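Local coordinates for protein Cyclo(L-tyrosyl-L-tyrosyl) synthase (PDB 2X9Q) that probably joins two tyrosyl groups, delivered on tRNA, into cyclo(L-Tyr-L-Tyr), without ATP, as a step in mycocyclosin biosynthesis, at residues H82-V87 with P247-C252. Numbering follows the deposited sequence.
Sequences HAVIGV and PSSLNC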
ATOM      1  N   HIS A  82      -3.951  -0.326  14.298  1.00 23.39           N
ATOM      2  CA  HIS A  82      -4.379  -0.869  12.995  1.00 22.29           C
ATOM      3  C   HIS A  82      -3.234  -0.960  12.047  1.00 23.38           C
ATOM      4  O   HIS A  82      -2.323  -0.096  12.060  1.00 20.79           O
ATOM      5  CB  HIS A  82      -5.496  -0.031  12.399  1.00 22.05           C
ATOM      6  CG  HIS A  82      -6.056  -0.633  11.137  1.00 25.46           C
ATOM      7  ND1 HIS A  82      -5.610  -0.263   9.878  1.00 21.41           N
ATOM      8  CD2 HIS A  82      -6.930  -1.676  10.946  1.00 23.18           C
ATOM      9  CE1 HIS A  82      -6.229  -1.008   8.961  1.00 24.83           C
ATOM     10  NE2 HIS A  82      -7.057  -1.851   9.578  1.00 28.89           N
ATOM     11  N   ALA A  83      -3.201  -2.033  11.262  1.00 23.59           N
ATOM     12  CA  ALA A  83      -2.275  -2.104  10.121  1.00 23.13           C
ATOM     13  C   ALA A  83      -3.045  -2.449   8.827  1.00 23.69           C
ATOM     14  O   ALA A  83      -3.956  -3.315   8.804  1.00 23.19           O
ATOM     15  CB  ALA A  83      -1.113  -3.085  10.361  1.00 24.69           C
ATOM     16  N   VAL A  84      -2.626  -1.799   7.738  1.00 22.47           N
ATOM     17  CA  VAL A  84      -2.911  -2.316   6.377  1.00 19.79           C
ATOM     18  C   VAL A  84      -1.675  -3.085   5.925  1.00 21.48           C
ATOM     19  O   VAL A  84      -0.577  -2.548   5.924  1.00 21.23           O
ATOM     20  CB  VAL A  84      -3.166  -1.145   5.383  1.00 19.78           C
ATOM     21  CG1 VAL A  84      -3.332  -1.696   3.883  1.00 16.16           C
ATOM     22  CG2 VAL A  84      -4.473  -0.415   5.818  1.00 16.34           C
ATOM     23  N   ILE A  85      -1.884  -4.336   5.515  1.00 20.26           N
ATOM     24  CA  ILE A  85      -0.873  -5.154   4.868  1.00 20.27           C
ATOM     25  C   ILE A  85      -1.294  -5.212   3.395  1.00 22.06           C
ATOM     26  O   ILE A  85      -2.232  -5.942   3.062  1.00 21.63           O
ATOM     27  CB  ILE A  85      -0.879  -6.538   5.514  1.00 20.65           C
ATOM     28  CG1 ILE A  85      -0.495  -6.325   7.032  1.00 21.46           C
ATOM     29  CG2 ILE A  85       0.256  -7.447   4.965  1.00 20.70           C
ATOM     30  CD1 ILE A  85      -0.298  -7.666   7.787  1.00 24.27           C
ATOM     31  N   GLY A  86      -0.674  -4.396   2.553  1.00 19.64           N
ATOM     32  CA  GLY A  86      -1.061  -4.342   1.145  1.00 21.52           C
ATOM     33  C   GLY A  86      -0.467  -5.572   0.457  1.00 21.80           C
ATOM     34  O   GLY A  86       0.617  -6.060   0.866  1.00 21.14           O
ATOM     35  N   VAL A  87      -1.201  -6.137  -0.507  1.00 20.70           N
ATOM     36  CA  VAL A  87      -0.688  -7.355  -1.169  1.00 21.37           C
ATOM     37  C   VAL A  87      -0.846  -7.130  -2.691  1.00 22.11           C
ATOM     38  O   VAL A  87      -1.850  -6.638  -3.103  1.00 22.56           O
ATOM     39  CB  VAL A  87      -1.469  -8.648  -0.703  1.00 21.25           C
ATOM     40  CG1 VAL A  87      -0.847  -9.881  -1.367  1.00 21.81           C
ATOM     41  CG2 VAL A  87      -1.405  -8.821   0.824  1.00 19.27           C
ATOM     42  N   PRO A 247      -8.424   4.421  15.027  1.00 23.36           N
ATOM     43  CA  PRO A 247      -7.790   5.623  15.613  1.00 22.40           C
ATOM     44  C   PRO A 247      -6.509   6.049  14.873  1.00 23.09           C
ATOM     45  O   PRO A 247      -6.232   7.260  14.729  1.00 22.73           O
ATOM     46  CB  PRO A 247      -7.425   5.158  17.087  1.00 22.46           C
ATOM     47  CG  PRO A 247      -8.571   4.139  17.384  1.00 24.01           C
ATOM     48  CD  PRO A 247      -8.776   3.398  16.058  1.00 22.17           C
ATOM     49  N   SER A 248      -5.719   5.058  14.432  1.00 23.48           N
ATOM     50  CA  SER A 248      -4.481   5.372  13.694  1.00 21.56           C
ATOM     51  C   SER A 248      -4.173   4.137  12.887  1.00 22.38           C
ATOM     52  O   SER A 248      -4.777   3.065  13.125  1.00 22.87           O
ATOM     53  CB  SER A 248      -3.347   5.669  14.633  1.00 21.98           C
ATOM     54  OG  SER A 248      -2.975   4.557  15.424  1.00 21.53           O
ATOM     55  N   SER A 249      -3.258   4.235  11.932  1.00 19.35           N
ATOM     56  CA  SER A 249      -3.021   3.020  11.159  1.00 19.16           C
ATOM     57  C   SER A 249      -1.631   3.076  10.582  1.00 19.64           C
ATOM     58  O   SER A 249      -1.195   4.169  10.141  1.00 19.39           O
ATOM     59  CB  SER A 249      -4.106   2.828  10.026  1.00 16.43           C
ATOM     60  OG  SER A 249      -3.722   1.659   9.220  1.00 18.51           O
ATOM     61  N   LEU A 250      -0.954   1.922  10.547  1.00 18.56           N
ATOM     62  CA  LEU A 250       0.342   1.802   9.935  1.00 18.78           C
ATOM     63  C   LEU A 250       0.218   1.037   8.608  1.00 18.91           C
ATOM     64  O   LEU A 250      -0.160  -0.132   8.612  1.00 19.27           O
ATOM     65  CB  LEU A 250       1.294   0.976  10.859  1.00 19.08           C
ATOM     66  CG  LEU A 250       2.748   1.007  10.557  1.00 17.98           C
ATOM     67  CD1 LEU A 250       3.372   2.488  10.725  1.00 15.22           C
ATOM     68  CD2 LEU A 250       3.389   0.092  11.557  1.00 17.76           C
ATOM     69  N   ASN A 251       0.594   1.679   7.501  1.00 19.23           N
ATOM     70  CA  ASN A 251       0.463   1.054   6.186  1.00 19.26           C
ATOM     71  C   ASN A 251       1.778   0.348   5.857  1.00 20.05           C
ATOM     72  O   ASN A 251       2.859   0.986   5.807  1.00 19.92           O
ATOM     73  CB  ASN A 251       0.034   2.124   5.150  1.00 19.39           C
ATOM     74  CG  ASN A 251      -0.431   1.448   3.843  1.00 24.63           C
ATOM     75  OD1 ASN A 251       0.204   0.497   3.409  1.00 24.58           O
ATOM     76  ND2 ASN A 251      -1.470   1.950   3.228  1.00 17.08           N
ATOM     77  N   CYS A 252       1.728  -1.000   5.721  1.00 19.16           N
ATOM     78  CA  CYS A 252       2.975  -1.791   5.714  1.00 18.47           C
ATOM     79  C   CYS A 252       3.276  -2.477   4.428  1.00 19.41           C
ATOM     80  O   CYS A 252       2.365  -3.144   3.840  1.00 19.92           O
ATOM     81  CB  CYS A 252       2.895  -2.912   6.784  1.00 21.07           C
ATOM     82  SG  CYS A 252       2.641  -2.203   8.435  1.00 22.33           S
TER
HETATM   83  O   HOH W   1      -1.553   1.902  15.095  1.00 20.01           O
HETATM   84  O   HOH W   2       2.451  -5.782   2.864  1.00 24.56           O
HETATM   85  O   HOH W   3       0.775  -1.595   1.885  1.00 24.62           O
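H82 and S249 meet side chain to side chain where two neighbouring parallel strands, 82-87 and 249-252, start to pair in the central sheet of this Rossmann-like, HUP-type fold. H82 ND1 lies 2.8 Å from S249 OG, a nearly straight hydrogen bond (175°) in which either atom could be the donor; the hydroxyl sits at the ring edge, in its plane. H82 CG and S249 OG are both anti to their backbone N (chi1 -174° and 175°), which brings OG up to the ring nitrogen.

Beyond this pair the backbones lock together. L250 N donates to H82 O, V84 N to L250 O, and C252 N to V84 O at 2.8 Å. The middle bond is the most bent, its donor standing above the carbonyl plane of L250. On the face with H82 and S249, V84 crosses N251: V84 CB is 4.1 Å from N251 CG, with V84 CG1 beside N251 ND2. On the other face, A83 CB packs loosely against C252 SG, 4.3 Å away.

A second shell fixes the polar ends. D114 OD2, on strand 112-117, is hydrogen-bonded to H82 NE2, so the imidazole is held at both nitrogens and its flip is set; helix 220-244 covers this face, with L236 O accepting from N251 ND2. Past the last direct bond, water bridges the strands at G86, which lies near Y253, probably one of the substrate-binding residues, and S88, the probable nucleophile. One water donates to G86 O and C252 O; another accepts a weak bond from G86 N and donates to C252 O and, at 2.7 Å, to N251 OD1.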